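Local coordinates for protein beta-agarase B (Zobellia galactanivorans, PDB 4ATF) that hydrolyses the beta-1,4-linkages between beta-D-galactose and 3,6-anhydro-alpha-L-galactose in agarose, cutting the chain at random with retention of anomeric configuration, at residues T105-P110 with V128-A133; N121-S126 with D148-A153; T237-P240 with E244-T247. The protein carries 1 engineered substitution. All coordinates share one frame; numbering follows the deposited sequence.

Overall arrangement
Following the chain from the N terminus, 105-110 is the connection between strands 96-103 and 111-118, and contact 1 closes a loop from there to the C-terminal part of strand 125-132. Contact 2 starts inside that loop, at 121-126, and runs on to 148-153, so the two cross along the sequence while their centres lie 28 Å apart, on opposite sides of the chain's centre. Both use strand 125-132, contact 1 towards its C-terminal end and contact 2 at its N-terminal end. Contact 3, 237-240 with 244-247, follows in series and closes a short surface loop before strand 255-262; its nearest atoms are about 12 Å from contact 1.

Contact 1 (T105-P110 with V128-A133); sequences TRVVYP and VWLLSA. With GAL (beta-D-galactopyranose), chain E; AAL (3,6-anhydro-alpha-L-galactopyranose), chain B.
With CG of Arg106 opposite the carbonyl carbon (chi1 -68°) and its chain extended as far as NE, the guanidinium is carried out to Ala133, beside the end of the strand that carries Leu130 in the GH16 beta-sandwich. The methyl of Ala133 sits over the centre of one guanidinium face, with CB 3.7 Å from CZ of Arg106. This is an apolar contact against the flat side of the cation, leaving its N-H groups to point elsewhere: NE makes a salt bridge to Asp256, and NH1 has a long, weak ion pair with Glu254. The Asp256 bond at NE probably limits rotation of the guanidinium.

Deeper in, two branched side chains meet through single methyl groups. CG2 of Val107 approaches CD2 of Leu130 at 4.3 Å, a loose apolar touch in a buried setting. Leu130 also packs on Met255 and Ile257 of strand 255-262 and on Ile141 of strand 137-145, while Val107 reaches Ile34. The loop 105-110 is thereby joined to the side of the strand turned from the sugar.

The alternate residues of that strand serve the agaro-oligosaccharide. Trp129 has CG between the backbone N and the carbonyl carbon (chi1 53°), which lifts the indole beneath a galactose unit. The sugar atom C5 lies 3.7 Å above the ring plane and over its centre, so that the pyranose rests on the aromatic face in the CH-pi manner usual for carbohydrate sites. The same galactose is hydrogen-bonded to Glu262, and the anhydrogalactose to Arg173. Atom O5 of the anhydrogalactose comes to the indole obliquely, 3.5 Å from CH2 of Trp129. Farther along the strand, CD1 of Leu131 meets C6 of the anhydrogalactose at 3.9 Å.

Contact 2 (N121-S126 with D148-A153); sequences NSTLAS and DYSESA
At one end of the GH16 beta-sandwich, the loop leading into strand 125-132 meets the start of the small two-stranded sheet formed by 149-150 and 155-156. Asn121 makes the polar link: its OD1 accepts from the backbone N of Asp148 at 2.9 Å, with the donor nearly in line with the C=O and tilted 18° from its plane. The torsion that sets CG opposite the backbone N (chi1 -172°) sends the amide across to this partner. Water 1 donates to the same OD1 and accepts from Tyr149 N, so one amide oxygen serves two successive backbone N-H groups, the second through solvent.

The Asn121 and Asp148 side chains lie nearly perpendicular, their flat groups 56° apart. Water 2 donates to Asp148 OD2 at 2.7 Å and takes a weak bond from Asn121 ND2, joining amide and carboxylate indirectly.

Farther along, CG2 of Thr123 rests on CB of Ser150 at 3.7 Å, in a buried spot. The hydroxyl of Ser150 accepts from Ala153 N at 3.1 Å in an ST motif, while Ser122 OG accepts from Leu124 N in an ST turn.

Taken together, the chemistry implies a junction held by one direct hydrogen bond and water bridges at its partly exposed end, with methyl packing at its buried end.

Contact 3 (T237-P240 with E244-T247); sequences TTDP and EIDT
Thr247 meets both Thr237 and Thr238, and its hydroxyl lies between the backbone N and the carbonyl carbon (chi1 47°), turned to the 237-238 peptide. There OG1 of Thr247 takes a weak but almost straight hydrogen bond from the backbone N of Thr238, 3.3 Å long at 177°. Its CB lies against OG1 of Thr237 at 3.4 Å, and the two side chains pass each other at a slant. The first torsion of Thr237 (chi1 59°) gives its OG1 the same kind of placement and leaves its methyl CG2 near the Thr247 carbonyl, 3.6 Å from O.

Thr238 stands nearly square to Thr247. The hydroxyls are 3.6 Å apart, OG1 to OG1, and water 3 spans them, 2.6 Å from Thr247 OG1 and 3.0 Å from Thr238 OG1.

All of this belongs to an exposed, irregular loop between helix 226-229 and strand 255-262, where the chain doubles back within a few residues at the surface of the GH16 domain, far from the sugar-binding cleft and the catalytic residues. The backbone bond from Thr237 N to Thr247 O, 3.1 Å, joins the two limbs near the base of the turn. Asn236, just before the first limb, binds the Ile245 carbonyl through ND2 and Thr247 N through OD1.

Nearer the tip, the ethyl branch of Ile245 reaches over to Asp239. Its end, CD1, lies 4.0 Å from OD2 of Asp239, a carboxylate oxygen that is hydrogen-bonded to ND2 of Asn242.

Contact 1 (T105-P110 with V128-A133)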
loop_
_atom_site.group_PDB
_atom_site.type_symbol
_atom_site.label_atom_id
_atom_site.label_comp_id
_atom_site.label_asym_id
_atom_site.label_seq_id
_atom_site.Cartn_x
_atom_site.Cartn_y
_atom_site.Cartn_z
ATOM N N THR A 105 8.872 -13.350 -2.353
ATOM C CA THR A 105 9.385 -13.289 -3.723
ATOM C C THR A 105 9.165 -11.844 -4.189
ATOM O O THR A 105 8.217 -11.217 -3.770
ATOM C CB THR A 105 8.613 -14.282 -4.703
ATOM O OG1 THR A 105 8.898 -15.614 -4.277
ATOM C CG2 THR A 105 8.999 -14.114 -6.177
ATOM N N ARG A 106 10.035 -11.332 -5.059
ATOM C CA ARG A 106 9.910 -9.959 -5.510
ATOM C C ARG A 106 9.308 -9.923 -6.891
ATOM O O ARG A 106 9.302 -10.941 -7.602
ATOM C CB ARG A 106 11.303 -9.259 -5.511
ATOM C CG ARG A 106 11.840 -9.078 -4.040
ATOM C CD ARG A 106 13.147 -8.324 -3.903
ATOM N NE ARG A 106 13.579 -8.353 -2.482
ATOM C CZ ARG A 106 14.779 -8.711 -2.084
ATOM N NH1 ARG A 106 15.692 -9.034 -2.971
ATOM N NH2 ARG A 106 15.084 -8.729 -0.806
ATOM N N VAL A 107 8.755 -8.772 -7.265
ATOM C CA VAL A 107 8.181 -8.623 -8.590
ATOM C C VAL A 107 8.892 -7.489 -9.339
ATOM O O VAL A 107 9.437 -6.573 -8.733
ATOM C CB VAL A 107 6.676 -8.267 -8.515
ATOM C CG1 VAL A 107 5.890 -9.488 -8.023
ATOM C CG2 VAL A 107 6.426 -7.021 -7.664
ATOM N N VAL A 108 8.823 -7.515 -10.662
ATOM C CA VAL A 108 9.383 -6.399 -11.409
ATOM C C VAL A 108 8.529 -6.116 -12.632
ATOM O O VAL A 108 7.852 -7.054 -13.151
ATOM C CB VAL A 108 10.854 -6.728 -11.769
ATOM C CG1 VAL A 108 10.942 -7.927 -12.797
ATOM C CG2 VAL A 108 11.701 -5.407 -12.172
ATOM N N TYR A 109 8.608 -4.889 -13.167
ATOM C CA TYR A 109 7.920 -4.554 -14.457
ATOM C C TYR A 109 8.382 -5.538 -15.575
ATOM O O TYR A 109 9.542 -6.035 -15.536
ATOM C CB TYR A 109 8.228 -3.104 -14.912
ATOM C CG TYR A 109 9.648 -2.934 -15.341
ATOM C CD1 TYR A 109 10.048 -3.191 -16.703
ATOM C CD2 TYR A 109 10.616 -2.606 -14.424
ATOM C CE1 TYR A 109 11.394 -3.132 -17.092
ATOM C CE2 TYR A 109 11.959 -2.592 -14.783
ATOM C CZ TYR A 109 12.328 -2.808 -16.115
ATOM O OH TYR A 109 13.639 -2.749 -16.438
ATOM N N PRO A 110 7.523 -5.831 -16.580
ATOM C CA PRO A 110 6.104 -5.452 -16.673
ATOM C C PRO A 110 5.309 -6.393 -15.760
ATOM O O PRO A 110 5.522 -7.632 -15.770
ATOM C CB PRO A 110 5.746 -5.691 -18.170
ATOM C CG PRO A 110 6.666 -6.865 -18.609
ATOM C CD PRO A 110 8.003 -6.545 -17.800
ATOM N N VAL A 128 -1.527 -1.300 0.583
ATOM C CA VAL A 128 -0.928 -2.363 -0.210
ATOM C C VAL A 128 0.079 -1.634 -1.092
ATOM O O VAL A 128 -0.295 -0.744 -1.876
ATOM C CB VAL A 128 -1.983 -3.052 -1.134
ATOM C CG1 VAL A 128 -1.337 -4.109 -2.054
ATOM C CG2 VAL A 128 -3.100 -3.701 -0.279
ATOM N N TRP A 129 1.353 -2.021 -1.013
ATOM C CA TRP A 129 2.407 -1.262 -1.693
ATOM C C TRP A 129 3.594 -2.124 -2.108
ATOM O O TRP A 129 3.680 -3.328 -1.680
ATOM C CB TRP A 129 2.801 -0.029 -0.842
ATOM C CG TRP A 129 3.182 -0.249 0.580
ATOM C CD1 TRP A 129 2.430 -0.842 1.591
ATOM C CD2 TRP A 129 4.423 0.145 1.176
ATOM N NE1 TRP A 129 3.147 -0.810 2.775
ATOM C CE2 TRP A 129 4.366 -0.198 2.547
ATOM C CE3 TRP A 129 5.578 0.816 0.672
ATOM C CZ2 TRP A 129 5.432 0.057 3.433
ATOM C CZ3 TRP A 129 6.639 1.102 1.564
ATOM C CH2 TRP A 129 6.553 0.709 2.943
ATOM N N LEU A 130 4.501 -1.561 -2.937
ATOM C CA LEU A 130 5.698 -2.277 -3.447
ATOM C C LEU A 130 6.900 -1.460 -3.017
ATOM O O LEU A 130 6.858 -0.195 -3.103
ATOM C CB LEU A 130 5.719 -2.330 -4.992
ATOM C CG LEU A 130 4.423 -2.919 -5.587
ATOM C CD1 LEU A 130 4.556 -2.849 -7.145
ATOM C CD2 LEU A 130 4.148 -4.370 -5.098
ATOM N N LEU A 131 7.976 -2.112 -2.574
ATOM C CA LEU A 131 9.158 -1.315 -2.051
ATOM C C LEU A 131 10.423 -2.067 -2.454
ATOM O O LEU A 131 10.506 -3.279 -2.177
ATOM C CB LEU A 131 9.098 -1.194 -0.511
ATOM C CG LEU A 131 10.230 -0.429 0.164
ATOM C CD1 LEU A 131 10.118 1.026 -0.310
ATOM C CD2 LEU A 131 10.060 -0.514 1.710
ATOM N N SER A 132 11.399 -1.402 -3.113
ATOM C CA SER A 132 12.645 -2.081 -3.452
ATOM C C SER A 132 13.434 -2.508 -2.185
ATOM O O SER A 132 13.259 -1.924 -1.111
ATOM C CB SER A 132 13.528 -1.176 -4.379
ATOM O OG SER A 132 13.935 0.003 -3.642
ATOM N N ALA A 133 14.319 -3.510 -2.349
ATOM C CA ALA A 133 15.067 -4.045 -1.221
ATOM C C ALA A 133 15.888 -2.924 -0.501
ATOM O O ALA A 133 16.064 -2.937 0.754
ATOM C CB ALA A 133 15.988 -5.229 -1.717
HETATM C C1 GAL E . 4.050 5.412 1.323
HETATM C C2 GAL E . 5.248 5.791 2.183
HETATM C C3 GAL E . 5.938 4.642 2.925
HETATM C C4 GAL E . 4.839 3.937 3.745
HETATM C C5 GAL E . 3.646 3.588 2.808
HETATM C C6 GAL E . 2.534 2.776 3.497
HETATM O O2 GAL E . 6.175 6.302 1.269
HETATM O O3 GAL E . 6.915 5.287 3.761
HETATM O O4 GAL E . 4.400 4.841 4.724
HETATM O O5 GAL E . 3.093 4.697 2.085
HETATM O O6 GAL E . 1.595 2.498 2.455
HETATM C C1 AAL B . 8.286 4.946 3.465
HETATM C C2 AAL B . 9.197 5.883 4.311
HETATM C C3 AAL B . 10.617 5.232 4.394
HETATM C C4 AAL B . 10.670 3.832 4.886
HETATM C C5 AAL B . 9.869 3.109 3.827
HETATM C C6 AAL B . 10.630 3.628 2.575
HETATM O O2 AAL B . 8.646 6.025 5.618
HETATM O O3 AAL B . 11.087 4.946 3.023
HETATM O O4 AAL B . 11.905 3.209 5.095
HETATM O O5 AAL B . 8.469 3.498 3.772
#

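Contact 2 (N121-S126 with D148-A153)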
loop_
_atom_site.group_PDB
_atom_site.type_symbol
_atom_site.label_atom_id
_atom_site.label_comp_id
_atom_site.label_asym_id
_atom_site.label_seq_id
_atom_site.Cartn_x
_atom_site.Cartn_y
_atom_site.Cartn_z
ATOM N N ASN A 121 -12.626 1.371 8.564
ATOM C CA ASN A 121 -13.324 2.534 9.095
ATOM C C ASN A 121 -12.497 3.081 10.285
ATOM O O ASN A 121 -12.952 3.052 11.432
ATOM C CB ASN A 121 -14.723 2.108 9.566
ATOM C CG ASN A 121 -15.596 3.301 9.963
ATOM O OD1 ASN A 121 -15.228 4.470 9.778
ATOM N ND2 ASN A 121 -16.739 3.002 10.554
ATOM N N SER A 122 -11.267 3.524 9.985
ATOM C CA SER A 122 -10.308 4.025 10.954
ATOM C C SER A 122 -9.483 5.211 10.407
ATOM O O SER A 122 -9.357 5.414 9.138
ATOM C CB SER A 122 -9.327 2.856 11.229
ATOM O OG SER A 122 -8.317 3.213 12.196
ATOM N N THR A 123 -8.834 5.970 11.319
ATOM C CA THR A 123 -7.961 7.055 10.851
ATOM C C THR A 123 -6.621 6.491 10.491
ATOM O O THR A 123 -5.823 7.181 9.835
ATOM C CB THR A 123 -7.741 8.178 11.960
ATOM O OG1 THR A 123 -7.420 7.552 13.213
ATOM C CG2 THR A 123 -9.048 9.003 12.129
ATOM N N LEU A 124 -6.396 5.225 10.822
ATOM C CA LEU A 124 -5.132 4.577 10.408
ATOM C C LEU A 124 -5.135 4.311 8.918
ATOM O O LEU A 124 -6.218 4.163 8.339
ATOM C CB LEU A 124 -5.010 3.202 11.079
ATOM C CG LEU A 124 -4.805 3.244 12.605
ATOM C CD1 LEU A 124 -4.735 1.735 13.037
ATOM C CD2 LEU A 124 -3.612 4.011 13.044
ATOM N N ALA A 125 -3.955 4.279 8.293
ATOM C CA ALA A 125 -3.835 3.923 6.859
ATOM C C ALA A 125 -4.053 2.447 6.602
ATOM O O ALA A 125 -3.609 1.627 7.416
ATOM C CB ALA A 125 -2.421 4.363 6.266
ATOM N N SER A 126 -4.742 2.117 5.506
ATOM C CA SER A 126 -4.880 0.746 4.956
ATOM C C SER A 126 -4.027 0.686 3.703
ATOM O O SER A 126 -4.284 1.445 2.778
ATOM C CB SER A 126 -6.343 0.513 4.564
ATOM O OG SER A 126 -7.199 0.604 5.693
ATOM N N ASP A 148 -15.213 7.194 8.718
ATOM C CA ASP A 148 -16.295 8.196 8.534
ATOM C C ASP A 148 -16.075 9.435 9.433
ATOM O O ASP A 148 -16.442 10.564 9.053
ATOM C CB ASP A 148 -17.636 7.579 8.928
ATOM C CG ASP A 148 -18.058 6.428 7.947
ATOM O OD1 ASP A 148 -17.697 6.505 6.719
ATOM O OD2 ASP A 148 -18.770 5.488 8.398
ATOM N N TYR A 149 -15.504 9.211 10.624
ATOM C CA TYR A 149 -15.433 10.257 11.647
ATOM C C TYR A 149 -14.144 10.108 12.424
ATOM O O TYR A 149 -13.727 8.974 12.650
ATOM C CB TYR A 149 -16.607 10.092 12.615
ATOM C CG TYR A 149 -16.663 11.220 13.639
ATOM C CD1 TYR A 149 -17.201 12.473 13.324
ATOM C CD2 TYR A 149 -16.125 11.040 14.931
ATOM C CE1 TYR A 149 -17.216 13.521 14.291
ATOM C CE2 TYR A 149 -16.127 12.073 15.870
ATOM C CZ TYR A 149 -16.662 13.305 15.566
ATOM O OH TYR A 149 -16.619 14.309 16.579
ATOM N N SER A 150 -13.534 11.225 12.871
ATOM C CA SER A 150 -12.325 11.176 13.757
ATOM C C SER A 150 -12.574 11.796 15.181
ATOM O O SER A 150 -12.794 12.999 15.319
ATOM C CB SER A 150 -11.132 11.884 13.088
ATOM O OG SER A 150 -10.039 12.089 14.032
ATOM N N GLU A 151 -12.583 10.997 16.241
ATOM C CA GLU A 151 -12.733 11.530 17.584
ATOM C C GLU A 151 -11.497 12.354 17.966
ATOM O O GLU A 151 -11.650 13.316 18.710
ATOM C CB GLU A 151 -12.883 10.413 18.648
ATOM C CG GLU A 151 -14.167 9.658 18.612
ATOM C CD GLU A 151 -14.387 8.804 19.848
ATOM O OE1 GLU A 151 -13.488 8.688 20.722
ATOM O OE2 GLU A 151 -15.508 8.305 19.947
ATOM N N SER A 152 -10.285 11.943 17.524
ATOM C CA SER A 152 -9.073 12.690 17.906
ATOM C C SER A 152 -9.218 14.170 17.408
ATOM O O SER A 152 -8.950 15.129 18.154
ATOM C CB SER A 152 -7.784 11.992 17.353
ATOM O OG SER A 152 -7.740 11.990 15.916
ATOM N N ALA A 153 -9.673 14.359 16.153
ATOM C CA ALA A 153 -9.839 15.731 15.624
ATOM C C ALA A 153 -11.195 16.345 15.962
ATOM O O ALA A 153 -11.354 17.570 15.831
ATOM C CB ALA A 153 -9.608 15.750 14.109
HETATM O O HOH W 1 -15.501 6.392 11.883
HETATM O O HOH W 2 -19.378 5.260 10.968
#

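Contact 3 (T237-P240 with E244-T247)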
loop_
_atom_site.group_PDB
_atom_site.type_symbol
_atom_site.label_atom_id
_atom_site.label_comp_id
_atom_site.label_asym_id
_atom_site.label_seq_id
_atom_site.Cartn_x
_atom_site.Cartn_y
_atom_site.Cartn_z
ATOM N N THR A 237 22.194 7.158 -11.186
ATOM C CA THR A 237 23.156 6.190 -10.658
ATOM C C THR A 237 24.429 6.935 -10.112
ATOM O O THR A 237 25.067 6.468 -9.187
ATOM C CB THR A 237 23.560 5.126 -11.716
ATOM O OG1 THR A 237 24.122 5.787 -12.828
ATOM C CG2 THR A 237 22.370 4.335 -12.282
ATOM N N THR A 238 24.805 8.051 -10.714
ATOM C CA THR A 238 25.925 8.862 -10.203
ATOM C C THR A 238 25.305 10.207 -9.718
ATOM O O THR A 238 24.593 10.910 -10.475
ATOM C CB THR A 238 27.044 9.114 -11.262
ATOM O OG1 THR A 238 26.545 9.971 -12.278
ATOM C CG2 THR A 238 27.514 7.854 -11.929
ATOM N N ASP A 239 25.533 10.529 -8.445
ATOM C CA ASP A 239 25.137 11.851 -7.899
ATOM C C ASP A 239 23.605 12.107 -7.879
ATOM O O ASP A 239 23.099 13.005 -8.574
ATOM C CB ASP A 239 25.855 12.962 -8.677
ATOM C CG ASP A 239 26.018 14.280 -7.871
ATOM O OD1 ASP A 239 25.592 14.391 -6.674
ATOM O OD2 ASP A 239 26.588 15.214 -8.485
ATOM N N PRO A 240 22.869 11.317 -7.067
ATOM C CA PRO A 240 21.419 11.472 -6.928
ATOM C C PRO A 240 21.077 12.917 -6.553
ATOM O O PRO A 240 21.762 13.506 -5.683
ATOM C CB PRO A 240 21.061 10.497 -5.793
ATOM C CG PRO A 240 22.161 9.495 -5.773
ATOM C CD PRO A 240 23.400 10.251 -6.193
ATOM N N GLU A 244 21.719 18.493 -13.311
ATOM C CA GLU A 244 22.605 18.812 -14.429
ATOM C C GLU A 244 23.143 17.556 -15.114
ATOM O O GLU A 244 23.708 17.642 -16.163
ATOM C CB GLU A 244 23.802 19.697 -13.994
ATOM C CG GLU A 244 23.412 21.144 -13.742
ATOM C CD GLU A 244 24.406 22.126 -14.322
ATOM O OE1 GLU A 244 25.624 21.825 -14.423
ATOM O OE2 GLU A 244 23.957 23.231 -14.683
ATOM N N ILE A 245 23.004 16.393 -14.498
ATOM C CA ILE A 245 23.485 15.173 -15.134
ATOM C C ILE A 245 22.379 14.131 -15.086
ATOM O O ILE A 245 21.636 14.077 -14.098
ATOM C CB ILE A 245 24.868 14.681 -14.547
ATOM C CG1 ILE A 245 24.871 14.675 -12.999
ATOM C CG2 ILE A 245 26.094 15.527 -15.139
ATOM C CD1 ILE A 245 26.281 14.562 -12.417
ATOM N N ASP A 246 22.226 13.359 -16.181
ATOM C CA ASP A 246 21.103 12.438 -16.264
ATOM C C ASP A 246 21.582 11.003 -16.429
ATOM O O ASP A 246 21.931 10.567 -17.542
ATOM C CB ASP A 246 20.143 12.828 -17.408
ATOM C CG ASP A 246 18.781 12.111 -17.330
ATOM O OD1 ASP A 246 18.573 11.211 -16.471
ATOM O OD2 ASP A 246 17.880 12.465 -18.138
ATOM N N THR A 247 21.572 10.265 -15.330
ATOM C CA THR A 247 21.793 8.804 -15.362
ATOM C C THR A 247 20.603 8.190 -14.608
ATOM O O THR A 247 20.766 7.147 -13.923
ATOM C CB THR A 247 23.153 8.438 -14.658
ATOM O OG1 THR A 247 23.200 9.153 -13.412
ATOM C CG2 THR A 247 24.397 8.794 -15.569
HETATM O O HOH W 3 24.282 11.526 -13.414
#